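Long-range contacts in ofchtiv-allosamidin (Ostrinia furnacalis, PDB 6JMB), which probably hydrolyses the beta-1,4 linkages of chitin as an insect group IV, glycosyl hydrolase family 18 chitinase, and binds the inhibitor allosamidin: residues E141-L146 against P179-Y184; L160-V165 against V185-V190; A229-L234 against N335-R340. All blocks are in the same frame, centred on the assembly; numbering follows the deposited sequence.

Contact 1: residues E141-L146 against P179-Y184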
ATOM      1  N   GLU A 141     -10.334   4.053  20.035  1.00 10.74           N
ATOM      2  CA  GLU A 141     -11.009   2.959  20.722  1.00 12.58           C
ATOM      3  C   GLU A 141     -11.955   2.225  19.783  1.00 11.07           C
ATOM      4  O   GLU A 141     -11.957   0.988  19.731  1.00 12.12           O
ATOM      5  CB  GLU A 141     -11.774   3.475  21.943  1.00 14.72           C
ATOM      6  CG  GLU A 141     -12.674   2.406  22.547  1.00 15.96           C
ATOM      7  CD  GLU A 141     -13.629   2.934  23.600  1.00 21.68           C
ATOM      8  OE1 GLU A 141     -13.478   4.095  24.032  1.00 22.66           O
ATOM      9  OE2 GLU A 141     -14.536   2.171  23.997  1.00 22.64           O
ATOM     10  N   GLN A 142     -12.763   2.976  19.029  1.00 11.55           N
ATOM     11  CA  GLN A 142     -13.811   2.340  18.239  1.00 11.06           C
ATOM     12  C   GLN A 142     -13.231   1.481  17.125  1.00 10.61           C
ATOM     13  O   GLN A 142     -13.833   0.468  16.756  1.00 11.36           O
ATOM     14  CB  GLN A 142     -14.783   3.384  17.685  1.00 12.98           C
ATOM     15  CG  GLN A 142     -15.427   4.283  18.739  1.00 16.28           C
ATOM     16  CD  GLN A 142     -16.046   3.513  19.890  1.00 19.42           C
ATOM     17  OE1 GLN A 142     -16.605   2.436  19.705  1.00 19.09           O
ATOM     18  NE2 GLN A 142     -15.957   4.076  21.092  1.00 26.26           N
ATOM     19  N   PHE A 143     -12.075   1.870  16.581  1.00 11.08           N
ATOM     20  CA  PHE A 143     -11.393   1.033  15.599  1.00 11.44           C
ATOM     21  C   PHE A 143     -11.072  -0.336  16.187  1.00 10.91           C
ATOM     22  O   PHE A 143     -11.339  -1.371  15.566  1.00 12.36           O
ATOM     23  CB  PHE A 143     -10.119   1.744  15.139  1.00 10.92           C
ATOM     24  CG  PHE A 143      -9.348   1.014  14.069  1.00 11.74           C
ATOM     25  CD1 PHE A 143      -9.931   0.681  12.853  1.00 11.96           C
ATOM     26  CD2 PHE A 143      -8.017   0.702  14.271  1.00 11.18           C
ATOM     27  CE1 PHE A 143      -9.192   0.031  11.862  1.00 12.74           C
ATOM     28  CE2 PHE A 143      -7.278   0.045  13.292  1.00 11.78           C
ATOM     29  CZ  PHE A 143      -7.865  -0.282  12.088  1.00 11.28           C
ATOM     30  N   SER A 144     -10.520  -0.363  17.401  1.00 11.58           N
ATOM     31  CA  SER A 144     -10.202  -1.643  18.027  1.00 11.74           C
ATOM     32  C   SER A 144     -11.458  -2.438  18.366  1.00 11.56           C
ATOM     33  O   SER A 144     -11.473  -3.664  18.221  1.00 12.59           O
ATOM     34  CB  SER A 144      -9.323  -1.423  19.255  1.00 13.21           C
ATOM     35  OG  SER A 144      -8.008  -1.072  18.847  1.00 14.66           O
ATOM     36  N   THR A 145     -12.526  -1.762  18.807  1.00 11.14           N
ATOM     37  CA  THR A 145     -13.779  -2.468  19.056  1.00 11.44           C
ATOM     38  C   THR A 145     -14.318  -3.084  17.774  1.00 11.69           C
ATOM     39  O   THR A 145     -14.769  -4.235  17.770  1.00 12.48           O
ATOM     40  CB  THR A 145     -14.800  -1.516  19.676  1.00 13.13           C
ATOM     41  OG1 THR A 145     -14.279  -1.023  20.914  1.00 14.45           O
ATOM     42  CG2 THR A 145     -16.124  -2.229  19.940  1.00 14.21           C
ATOM     43  N   LEU A 146     -14.259  -2.335  16.672  1.00 10.88           N
ATOM     44  CA  LEU A 146     -14.719  -2.851  15.388  1.00 12.28           C
ATOM     45  C   LEU A 146     -13.953  -4.110  14.996  1.00 11.38           C
ATOM     46  O   LEU A 146     -14.548  -5.105  14.565  1.00 11.64           O
ATOM     47  CB  LEU A 146     -14.552  -1.770  14.324  1.00 11.95           C
ATOM     48  CG  LEU A 146     -14.856  -2.193  12.884  1.00 13.33           C
ATOM     49  CD1 LEU A 146     -16.337  -2.516  12.722  1.00 15.05           C
ATOM     50  CD2 LEU A 146     -14.435  -1.095  11.915  1.00 15.44           C
ATOM     51  N   PRO A 179      -1.305  -2.804  20.388  1.00 11.79           N
ATOM     52  CA  PRO A 179      -1.588  -4.168  20.862  1.00 12.85           C
ATOM     53  C   PRO A 179      -3.007  -4.630  20.585  1.00 12.41           C
ATOM     54  O   PRO A 179      -3.210  -5.801  20.237  1.00 14.69           O
ATOM     55  CB  PRO A 179      -1.274  -4.098  22.364  1.00 14.36           C
ATOM     56  CG  PRO A 179      -0.319  -2.941  22.492  1.00 14.04           C
ATOM     57  CD  PRO A 179      -0.774  -1.949  21.466  1.00 12.98           C
ATOM     58  N   SER A 180      -4.003  -3.747  20.710  1.00 11.72           N
ATOM     59  CA  SER A 180      -5.374  -4.190  20.479  1.00 13.37           C
ATOM     60  C   SER A 180      -5.686  -4.333  18.995  1.00 14.38           C
ATOM     61  O   SER A 180      -6.547  -5.138  18.627  1.00 19.47           O
ATOM     62  CB  SER A 180      -6.389  -3.294  21.197  1.00 14.95           C
ATOM     63  OG  SER A 180      -6.315  -1.952  20.761  1.00 16.45           O
ATOM     64  N   VAL A 181      -4.992  -3.591  18.131  1.00 11.73           N
ATOM     65  CA  VAL A 181      -5.134  -3.808  16.694  1.00 12.20           C
ATOM     66  C   VAL A 181      -4.516  -5.144  16.298  1.00 13.30           C
ATOM     67  O   VAL A 181      -5.146  -5.960  15.611  1.00 16.00           O
ATOM     68  CB  VAL A 181      -4.524  -2.634  15.908  1.00 12.67           C
ATOM     69  CG1 VAL A 181      -4.447  -2.966  14.409  1.00 14.05           C
ATOM     70  CG2 VAL A 181      -5.324  -1.364  16.142  1.00 13.48           C
ATOM     71  N   ALA A 182      -3.292  -5.409  16.766  1.00 12.57           N
ATOM     72  CA  ALA A 182      -2.614  -6.651  16.407  1.00 12.59           C
ATOM     73  C   ALA A 182      -3.368  -7.879  16.905  1.00 15.07           C
ATOM     74  O   ALA A 182      -3.391  -8.911  16.220  1.00 14.69           O
ATOM     75  CB  ALA A 182      -1.185  -6.653  16.953  1.00 13.82           C
ATOM     76  N   LYS A 183      -4.018  -7.770  18.069  1.00 13.50           N
ATOM     77  CA  LYS A 183      -4.618  -8.928  18.728  1.00 14.94           C
ATOM     78  C   LYS A 183      -5.643  -9.623  17.843  1.00 14.62           C
ATOM     79  O   LYS A 183      -5.726 -10.857  17.830  1.00 17.18           O
ATOM     80  CB  LYS A 183      -5.272  -8.471  20.033  1.00 15.58           C
ATOM     81  CG  LYS A 183      -6.077  -9.528  20.764  1.00 21.01           C
ATOM     82  CD  LYS A 183      -6.446  -9.009  22.145  1.00 25.04           C
ATOM     83  CE  LYS A 183      -7.146 -10.065  22.979  1.00 33.94           C
ATOM     84  NZ  LYS A 183      -7.567  -9.510  24.299  1.00 36.65           N
ATOM     85  N   TYR A 184      -6.427  -8.851  17.090  1.00 13.84           N
ATOM     86  CA  TYR A 184      -7.601  -9.358  16.392  1.00 14.87           C
ATOM     87  C   TYR A 184      -7.358  -9.673  14.928  1.00 14.50           C
ATOM     88  O   TYR A 184      -8.231 -10.270  14.287  1.00 15.46           O
ATOM     89  CB  TYR A 184      -8.728  -8.328  16.477  1.00 17.34           C
ATOM     90  CG  TYR A 184      -9.134  -8.080  17.891  1.00 21.79           C
ATOM     91  CD1 TYR A 184      -9.617  -9.115  18.665  1.00 19.41           C
ATOM     92  CD2 TYR A 184      -9.001  -6.829  18.467  1.00 22.61           C
ATOM     93  CE1 TYR A 184      -9.985  -8.912  19.959  1.00 24.36           C
ATOM     94  CE2 TYR A 184      -9.359  -6.613  19.775  1.00 26.76           C
ATOM     95  CZ  TYR A 184      -9.851  -7.664  20.518  1.00 24.73           C
ATOM     96  OH  TYR A 184     -10.222  -7.477  21.831  1.00 32.60           O
TER
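Two neighbouring helices in the outer layer of the glycosyl hydrolase family 18 TIM barrel meet where Ser144 faces Ser180. Their segments, 141-146 and 179-184, run nearly parallel, 14° apart, with axes 9.1 Å from each other. The backbones come nearest at Ser144 and Val181, whose CA atoms are 5.7 Å apart. At the middle of the seam the two serine oxygens approach each other, Ser144 OG lying 2.7 Å from Ser180 OG. This is a probable hydrogen bond, although the proton has another acceptor within range and the pairing is not settled. Ser180 OG sits between its own backbone N and carbonyl carbon (chi1 60°), a rotamer that sets it beside Ser144 OG. It is also hydrogen-bonded to Asp177, just ahead of its helix, so the hydroxyl has a second polar grip. Ser180 O, by contrast, is buried with no polar partner.

On the barrel side of the serines the contact turns apolar. Val181 CG2, anti to its carbonyl carbon, lies 3.7 Å from Phe143 CE2, and the two side chains cross obliquely. The same methyl is 3.8 Å from Ser144 OG and so lies against both polar and apolar neighbours. Both Phe143 and Val181 continue inward onto Val163 of strand 160-165. One turn beyond Val181, the Tyr184 ring brings CE2 to 3.9 Å from Ser144 O, while Lys183 CG lies over the centre of one ring face. Tyr184 also packs on Leu147 and Lys148, further along helix 138-154, and its carbonyl accepts a hydrogen bond from Arg151.

The chemistry is that of a small, mixed interface, apolar on its inward side. Asp177, by accepting from Ser180, probably fixes that hydroxyl and leaves its oxygen available to Ser144.

Contact 2: residues L160-V165 against V185-V190; sequences LLTVAV and VDYIGV
The Tyr187 ring takes the methyl of Thr162 over one face: CG2 stands 3.5 Å from the ring centroid and 17° off the ring normal, a CH-pi contact shifted toward the rim near CZ. The two side chains lie side by side and point the same way. Elsewhere the ring meets His35 edge-to-face. Thr162 OG1 lies between its backbone N and carbonyl carbon (chi1 66°), while CG2 is the branch laid on the ring. A water joins the polar ends, 2.9 Å from Thr162 OG1, to which it donates, and 2.7 Å from Tyr187 OH; Asp122 also hydrogen-bonds to Thr162 OG1.

The other flat group, the carboxylate of Asp186, has Leu160 CD2 packed against its CG, the two side chains crossing at about a right angle. Asp186 OD2 accepts the N-H of Leu161 at 2.9 Å in a nearly straight bond (169°) and forms a salt bridge with Arg151. The return bond, Asp186 N to Leu161 O, is 2.8 Å long, so Asp186 holds both polar backbone atoms of Leu161, one through its side chain. Farther along, Gly189 N donates to Val163 O (2.8 Å) and Gly189 O accepts from Val165 N (3.0 Å), whereas Tyr187 N is buried without a partner.

On the face away from Thr162 and Tyr187, Val163 meets Val185 and Ile188, and Val165 CG2 presses tightly on Ile188 CG2 at 3.5 Å. Val163 also packs there on helix 138-154. Adjacent parallel strands with helices packed outside are typical of the TIM barrel, the fold of family 18, and here Ala164 on the inner face touches the bound allosamizoline.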
ATOM      1  N   LEU A 160     -10.412 -14.460   7.065  1.00 12.13           N
ATOM      2  CA  LEU A 160      -9.287 -13.629   7.468  1.00 12.55           C
ATOM      3  C   LEU A 160      -9.749 -12.205   7.748  1.00 12.20           C
ATOM      4  O   LEU A 160     -10.717 -11.714   7.161  1.00 12.35           O
ATOM      5  CB  LEU A 160      -8.240 -13.589   6.353  1.00 13.12           C
ATOM      6  CG  LEU A 160      -7.556 -14.916   6.022  1.00 14.84           C
ATOM      7  CD1 LEU A 160      -6.723 -14.783   4.758  1.00 21.43           C
ATOM      8  CD2 LEU A 160      -6.693 -15.362   7.186  1.00 21.13           C
ATOM      9  N   LEU A 161      -9.041 -11.543   8.661  1.00 10.73           N
ATOM     10  CA  LEU A 161      -9.244 -10.128   8.955  1.00 10.23           C
ATOM     11  C   LEU A 161      -7.876  -9.472   9.020  1.00 10.98           C
ATOM     12  O   LEU A 161      -7.044  -9.852   9.852  1.00 11.36           O
ATOM     13  CB  LEU A 161      -9.973  -9.936  10.292  1.00 10.97           C
ATOM     14  CG  LEU A 161     -10.162  -8.474  10.713  1.00 11.29           C
ATOM     15  CD1 LEU A 161     -11.057  -7.729   9.730  1.00 13.47           C
ATOM     16  CD2 LEU A 161     -10.727  -8.394  12.128  1.00 13.41           C
ATOM     17  N   THR A 162      -7.638  -8.496   8.151  1.00  9.39           N
ATOM     18  CA  THR A 162      -6.367  -7.781   8.119  1.00  9.79           C
ATOM     19  C   THR A 162      -6.632  -6.286   8.122  1.00 10.15           C
ATOM     20  O   THR A 162      -7.764  -5.836   7.935  1.00  9.82           O
ATOM     21  CB  THR A 162      -5.545  -8.166   6.880  1.00  9.81           C
ATOM     22  OG1 THR A 162      -6.215  -7.708   5.696  1.00 10.68           O
ATOM     23  CG2 THR A 162      -5.369  -9.673   6.803  1.00 11.24           C
ATOM     24  N   VAL A 163      -5.574  -5.509   8.366  1.00  9.91           N
ATOM     25  CA  VAL A 163      -5.648  -4.058   8.277  1.00 10.22           C
ATOM     26  C   VAL A 163      -4.460  -3.535   7.487  1.00 10.41           C
ATOM     27  O   VAL A 163      -3.424  -4.192   7.363  1.00 11.15           O
ATOM     28  CB  VAL A 163      -5.699  -3.370   9.661  1.00 10.46           C
ATOM     29  CG1 VAL A 163      -6.993  -3.721  10.397  1.00 11.10           C
ATOM     30  CG2 VAL A 163      -4.457  -3.733  10.486  1.00 10.91           C
ATOM     31  N   ALA A 164      -4.637  -2.337   6.944  1.00  9.25           N
ATOM     32  CA  ALA A 164      -3.554  -1.522   6.414  1.00  9.76           C
ATOM     33  C   ALA A 164      -3.488  -0.276   7.276  1.00 10.18           C
ATOM     34  O   ALA A 164      -4.524   0.332   7.562  1.00 10.96           O
ATOM     35  CB  ALA A 164      -3.832  -1.120   4.967  1.00  9.78           C
ATOM     36  N   VAL A 165      -2.282   0.096   7.708  1.00  9.92           N
ATOM     37  CA  VAL A 165      -2.103   1.160   8.692  1.00  9.16           C
ATOM     38  C   VAL A 165      -1.039   2.151   8.246  1.00 10.06           C
ATOM     39  O   VAL A 165      -0.119   1.817   7.494  1.00  9.81           O
ATOM     40  CB  VAL A 165      -1.736   0.605  10.084  1.00  9.41           C
ATOM     41  CG1 VAL A 165      -2.853  -0.291  10.621  1.00 11.61           C
ATOM     42  CG2 VAL A 165      -0.414  -0.149  10.018  1.00 10.83           C
ATOM     43  N   VAL A 185      -6.217  -9.286  14.380  1.00 11.78           N
ATOM     44  CA  VAL A 185      -5.984  -9.406  12.948  1.00 12.12           C
ATOM     45  C   VAL A 185      -5.033 -10.559  12.669  1.00 10.92           C
ATOM     46  O   VAL A 185      -4.216 -10.948  13.514  1.00 12.72           O
ATOM     47  CB  VAL A 185      -5.469  -8.097  12.317  1.00 11.11           C
ATOM     48  CG1 VAL A 185      -6.477  -6.972  12.541  1.00 13.89           C
ATOM     49  CG2 VAL A 185      -4.098  -7.718  12.883  1.00 12.44           C
ATOM     50  N   ASP A 186      -5.151 -11.110  11.462  1.00 11.99           N
ATOM     51  CA  ASP A 186      -4.181 -12.095  11.004  1.00 11.35           C
ATOM     52  C   ASP A 186      -2.822 -11.456  10.752  1.00 12.14           C
ATOM     53  O   ASP A 186      -1.782 -12.064  11.033  1.00 13.06           O
ATOM     54  CB  ASP A 186      -4.717 -12.793   9.760  1.00 13.01           C
ATOM     55  CG  ASP A 186      -5.892 -13.680  10.082  1.00 14.27           C
ATOM     56  OD1 ASP A 186      -5.662 -14.803  10.580  1.00 18.49           O
ATOM     57  OD2 ASP A 186      -7.045 -13.250   9.887  1.00 13.70           O
ATOM     58  N   TYR A 187      -2.807 -10.232  10.227  1.00 11.13           N
ATOM     59  CA  TYR A 187      -1.571  -9.475  10.093  1.00 11.81           C
ATOM     60  C   TYR A 187      -1.912  -8.010   9.883  1.00 11.13           C
ATOM     61  O   TYR A 187      -3.056  -7.650   9.571  1.00 10.73           O
ATOM     62  CB  TYR A 187      -0.665  -9.987   8.958  1.00 11.99           C
ATOM     63  CG  TYR A 187      -1.315 -10.032   7.599  1.00 10.30           C
ATOM     64  CD1 TYR A 187      -1.474  -8.872   6.841  1.00 11.81           C
ATOM     65  CD2 TYR A 187      -1.759 -11.237   7.060  1.00 11.85           C
ATOM     66  CE1 TYR A 187      -2.065  -8.917   5.585  1.00 12.43           C
ATOM     67  CE2 TYR A 187      -2.351 -11.290   5.809  1.00 12.12           C
ATOM     68  CZ  TYR A 187      -2.506 -10.124   5.079  1.00 11.74           C
ATOM     69  OH  TYR A 187      -3.105 -10.171   3.839  1.00 12.86           O
ATOM     70  N   ILE A 188      -0.891  -7.181  10.074  1.00 10.96           N
ATOM     71  CA  ILE A 188      -0.959  -5.738   9.875  1.00 10.88           C
ATOM     72  C   ILE A 188      -0.087  -5.388   8.676  1.00 10.78           C
ATOM     73  O   ILE A 188       1.124  -5.650   8.678  1.00 11.63           O
ATOM     74  CB  ILE A 188      -0.474  -4.992  11.126  1.00 10.71           C
ATOM     75  CG1 ILE A 188      -1.410  -5.245  12.304  1.00 12.14           C
ATOM     76  CG2 ILE A 188      -0.375  -3.507  10.849  1.00 12.17           C
ATOM     77  CD1 ILE A 188      -0.959  -4.574  13.584  1.00 13.31           C
ATOM     78  N   GLY A 189      -0.698  -4.802   7.650  1.00 10.20           N
ATOM     79  CA  GLY A 189       0.057  -4.299   6.521  1.00 10.46           C
ATOM     80  C   GLY A 189       0.475  -2.866   6.774  1.00 10.08           C
ATOM     81  O   GLY A 189      -0.357  -1.961   6.698  1.00 10.57           O
ATOM     82  N   VAL A 190       1.742  -2.642   7.108  1.00  9.98           N
ATOM     83  CA  VAL A 190       2.209  -1.295   7.422  1.00  9.86           C
ATOM     84  C   VAL A 190       2.551  -0.588   6.117  1.00  8.87           C
ATOM     85  O   VAL A 190       3.345  -1.091   5.315  1.00 10.61           O
ATOM     86  CB  VAL A 190       3.413  -1.331   8.373  1.00 10.68           C
ATOM     87  CG1 VAL A 190       3.795   0.074   8.794  1.00 12.15           C
ATOM     88  CG2 VAL A 190       3.098  -2.185   9.599  1.00 13.72           C
TER
HETATM   89  O   HOH W   1      -4.406  -7.786   3.487  1.00 12.58           O

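Contact 3: residues A229-L234 against N335-R340; sequences AVQYWL and NSFNLR
The polar-aromatic part of the contact is the amide of Gln231 over the ring of Phe337. Gln231 NE2 stands 3.2 Å above the ring plane, over its centre, and is equally near CE1 and CZ of Phe337 at 3.3 Å. The amide and ring planes are 49° apart, and the two side chains cross at about a right angle. A bend in the Gln231 chain at chi2 (-54°), which places CD, helps to bring the amide across. NE2 is also hydrogen-bonded to the hydroxyl of Tyr333, whose ring meets that of Phe337, so this bond fixes the amide while NE2 rests over the face of Phe337.

The apolar part lies beside it. Val230 CG1 and Leu339 CD1 meet tip to tip at 4.0 Å. Leu234 reaches both partners of the opposing segment, CD2 lying 4.3 Å from Leu339 CD2 and CD1 4.5 Å from Phe337 CD1. Replacing Phe337 by an alanine would probably leave the Gln231 amide without the ring beneath it and open a gap beside Leu234 and Tyr333.

Backbone bonds shape the second segment. Phe337 is the first residue to leave helical geometry, and Asn338, with positive phi (56°), is the C-prime residue of a Schellman motif in which Asn338 N bonds to Asn335 O at 3.0 Å. This turn ends helix 324-336 and places Phe337 and Leu339 so that both face helix 226-235.

The contact thus joins helix 226-235 to the turn that leads from helix 324-336 into strand 341-345. Strand 243-256 lies beneath both: Val230 and Leu339 each pack on Met245, and Leu234 packs on Leu243. Arg340 enters the barrel between Ile5 and Leu243 through backbone hydrogen bonds.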
ATOM      1  N   ALA A 229       9.665   3.349  10.917  1.00  9.48           N
ATOM      2  CA  ALA A 229       8.287   2.885  11.018  1.00 10.76           C
ATOM      3  C   ALA A 229       8.223   1.436  11.478  1.00 10.06           C
ATOM      4  O   ALA A 229       7.442   1.094  12.372  1.00 10.46           O
ATOM      5  CB  ALA A 229       7.582   3.046   9.670  1.00 10.34           C
ATOM      6  N   VAL A 230       9.029   0.565  10.867  1.00 10.03           N
ATOM      7  CA  VAL A 230       9.024  -0.845  11.253  1.00 11.66           C
ATOM      8  C   VAL A 230       9.423  -0.996  12.713  1.00 11.23           C
ATOM      9  O   VAL A 230       8.779  -1.724  13.480  1.00 11.51           O
ATOM     10  CB  VAL A 230       9.930  -1.667  10.320  1.00 11.47           C
ATOM     11  CG1 VAL A 230      10.161  -3.063  10.907  1.00 12.49           C
ATOM     12  CG2 VAL A 230       9.297  -1.767   8.932  1.00 11.55           C
ATOM     13  N   GLN A 231      10.485  -0.299  13.122  1.00 10.76           N
ATOM     14  CA  GLN A 231      10.924  -0.414  14.505  1.00 12.41           C
ATOM     15  C   GLN A 231       9.890   0.157  15.466  1.00 11.54           C
ATOM     16  O   GLN A 231       9.734  -0.369  16.574  1.00 13.19           O
ATOM     17  CB  GLN A 231      12.302   0.223  14.690  1.00 13.14           C
ATOM     18  CG  GLN A 231      13.406  -0.446  13.868  1.00 14.85           C
ATOM     19  CD  GLN A 231      13.490  -1.941  14.104  1.00 16.82           C
ATOM     20  OE1 GLN A 231      13.525  -2.397  15.247  1.00 20.55           O
ATOM     21  NE2 GLN A 231      13.514  -2.716  13.021  1.00 16.36           N
ATOM     22  N   TYR A 232       9.156   1.201  15.061  1.00 11.51           N
ATOM     23  CA  TYR A 232       8.070   1.686  15.912  1.00 11.33           C
ATOM     24  C   TYR A 232       7.019   0.599  16.129  1.00 11.87           C
ATOM     25  O   TYR A 232       6.635   0.307  17.269  1.00 11.78           O
ATOM     26  CB  TYR A 232       7.405   2.952  15.354  1.00 12.41           C
ATOM     27  CG  TYR A 232       6.145   3.205  16.150  1.00 13.26           C
ATOM     28  CD1 TYR A 232       6.224   3.660  17.459  1.00 12.95           C
ATOM     29  CD2 TYR A 232       4.889   2.891  15.639  1.00 12.75           C
ATOM     30  CE1 TYR A 232       5.091   3.833  18.226  1.00 12.85           C
ATOM     31  CE2 TYR A 232       3.746   3.064  16.402  1.00 11.25           C
ATOM     32  CZ  TYR A 232       3.860   3.531  17.695  1.00 13.83           C
ATOM     33  OH  TYR A 232       2.730   3.694  18.461  1.00 14.87           O
ATOM     34  N   TRP A 233       6.538  -0.011  15.042  1.00 10.11           N
ATOM     35  CA  TRP A 233       5.467  -0.994  15.164  1.00 11.35           C
ATOM     36  C   TRP A 233       5.913  -2.200  15.977  1.00 12.24           C
ATOM     37  O   TRP A 233       5.152  -2.705  16.812  1.00 14.15           O
ATOM     38  CB  TRP A 233       4.919  -1.376  13.784  1.00 11.16           C
ATOM     39  CG  TRP A 233       3.966  -0.330  13.285  1.00 11.05           C
ATOM     40  CD1 TRP A 233       4.275   0.806  12.591  1.00 10.55           C
ATOM     41  CD2 TRP A 233       2.547  -0.296  13.495  1.00  9.60           C
ATOM     42  NE1 TRP A 233       3.132   1.541  12.346  1.00 10.34           N
ATOM     43  CE2 TRP A 233       2.061   0.880  12.887  1.00  9.74           C
ATOM     44  CE3 TRP A 233       1.640  -1.157  14.128  1.00 10.67           C
ATOM     45  CZ2 TRP A 233       0.715   1.222  12.902  1.00  9.95           C
ATOM     46  CZ3 TRP A 233       0.299  -0.816  14.141  1.00 11.08           C
ATOM     47  CH2 TRP A 233      -0.152   0.360  13.526  1.00 10.75           C
ATOM     48  N   LEU A 234       7.154  -2.657  15.782  1.00 12.50           N
ATOM     49  CA  LEU A 234       7.670  -3.747  16.603  1.00 13.87           C
ATOM     50  C   LEU A 234       7.733  -3.337  18.070  1.00 13.71           C
ATOM     51  O   LEU A 234       7.306  -4.086  18.959  1.00 16.25           O
ATOM     52  CB  LEU A 234       9.056  -4.167  16.109  1.00 13.47           C
ATOM     53  CG  LEU A 234       9.123  -4.846  14.743  1.00 14.17           C
ATOM     54  CD1 LEU A 234      10.579  -5.018  14.309  1.00 15.84           C
ATOM     55  CD2 LEU A 234       8.414  -6.187  14.764  1.00 14.81           C
ATOM     56  N   ASN A 335      13.699  -9.447   5.831  1.00 12.60           N
ATOM     57  CA  ASN A 335      14.239 -10.737   6.251  1.00 13.45           C
ATOM     58  C   ASN A 335      15.072 -10.595   7.518  1.00 13.93           C
ATOM     59  O   ASN A 335      14.996 -11.442   8.416  1.00 14.88           O
ATOM     60  CB  ASN A 335      15.107 -11.327   5.135  1.00 13.93           C
ATOM     61  CG  ASN A 335      14.296 -11.925   4.007  1.00 14.56           C
ATOM     62  OD1 ASN A 335      13.107 -12.200   4.159  1.00 15.84           O
ATOM     63  ND2 ASN A 335      14.949 -12.154   2.868  1.00 14.18           N
ATOM     64  N   SER A 336      15.868  -9.526   7.611  1.00 13.97           N
ATOM     65  CA  SER A 336      16.768  -9.370   8.752  1.00 14.71           C
ATOM     66  C   SER A 336      16.004  -9.192  10.057  1.00 16.70           C
ATOM     67  O   SER A 336      16.518  -9.537  11.125  1.00 18.33           O
ATOM     68  CB  SER A 336      17.745  -8.216   8.513  1.00 16.53           C
ATOM     69  OG  SER A 336      17.102  -6.959   8.631  1.00 22.70           O
ATOM     70  N   PHE A 337      14.780  -8.674  10.002  1.00 13.31           N
ATOM     71  CA  PHE A 337      13.963  -8.531  11.198  1.00 14.10           C
ATOM     72  C   PHE A 337      12.874  -9.590  11.309  1.00 13.91           C
ATOM     73  O   PHE A 337      11.970  -9.455  12.141  1.00 15.63           O
ATOM     74  CB  PHE A 337      13.401  -7.112  11.297  1.00 15.34           C
ATOM     75  CG  PHE A 337      14.425  -6.109  11.729  1.00 15.01           C
ATOM     76  CD1 PHE A 337      14.772  -5.999  13.066  1.00 18.93           C
ATOM     77  CD2 PHE A 337      15.092  -5.325  10.799  1.00 15.91           C
ATOM     78  CE1 PHE A 337      15.735  -5.100  13.477  1.00 21.12           C
ATOM     79  CE2 PHE A 337      16.065  -4.422  11.205  1.00 18.07           C
ATOM     80  CZ  PHE A 337      16.384  -4.309  12.547  1.00 19.25           C
ATOM     81  N   ASN A 338      12.954 -10.652  10.502  1.00 13.15           N
ATOM     82  CA  ASN A 338      12.025 -11.776  10.591  1.00 14.79           C
ATOM     83  C   ASN A 338      10.576 -11.319  10.443  1.00 14.45           C
ATOM     84  O   ASN A 338       9.672 -11.835  11.097  1.00 16.28           O
ATOM     85  CB  ASN A 338      12.224 -12.586  11.878  1.00 17.28           C
ATOM     86  CG  ASN A 338      11.558 -13.949  11.816  1.00 29.80           C
ATOM     87  OD1 ASN A 338      11.505 -14.580  10.760  1.00 28.12           O
ATOM     88  ND2 ASN A 338      11.043 -14.409  12.953  1.00 37.84           N
ATOM     89  N   LEU A 339      10.354 -10.331   9.584  1.00 12.50           N
ATOM     90  CA  LEU A 339       8.994  -9.863   9.371  1.00 12.19           C
ATOM     91  C   LEU A 339       8.182 -10.925   8.635  1.00 13.52           C
ATOM     92  O   LEU A 339       8.719 -11.783   7.931  1.00 14.91           O
ATOM     93  CB  LEU A 339       9.002  -8.554   8.585  1.00 11.88           C
ATOM     94  CG  LEU A 339       9.799  -7.405   9.200  1.00 12.13           C
ATOM     95  CD1 LEU A 339       9.580  -6.122   8.403  1.00 12.30           C
ATOM     96  CD2 LEU A 339       9.429  -7.214  10.677  1.00 13.33           C
ATOM     97  N   ARG A 340       6.859 -10.851   8.807  1.00 12.38           N
ATOM     98  CA  ARG A 340       5.970 -11.865   8.251  1.00 12.57           C
ATOM     99  C   ARG A 340       5.982 -11.872   6.726  1.00 13.16           C
ATOM    100  O   ARG A 340       5.739 -12.914   6.108  1.00 12.92           O
ATOM    101  CB  ARG A 340       4.557 -11.639   8.775  1.00 13.11           C
ATOM    102  CG  ARG A 340       3.523 -12.607   8.228  1.00 14.23           C
ATOM    103  CD  ARG A 340       3.863 -14.039   8.630  1.00 16.58           C
ATOM    104  NE  ARG A 340       2.890 -15.003   8.125  1.00 21.54           N
ATOM    105  CZ  ARG A 340       1.644 -15.118   8.576  1.00 30.56           C
ATOM    106  NH1 ARG A 340       1.207 -14.327   9.551  1.00 27.08           N
ATOM    107  NH2 ARG A 340       0.833 -16.027   8.055  1.00 26.18           N
TER

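In the fold
The three contacts lie in one family 18 barrel, one between helices, one between strands, and one between a helix and the turn that ends another. Contacts 1 and 2 have centres 11 Å apart and interleave along the chain: helix 138-154 leads to strand 160-165, and helix 178-184 to strand 187-190. They touch where Phe143 CZ lies 3.9 Å from Val163 CG1. Contact 3 is joined to contact 2 by Trp233, whose CZ2 is 3.4 Å from Val165 CG2; their centres are 14 Å apart. Contacts 1 and 3 do not touch. Contact 2 reaches the ligand, the Ala164 side chain being about 3 Å from allosamizoline, against about 11 Å for that of Phe143 and about 14 Å for that of Val230.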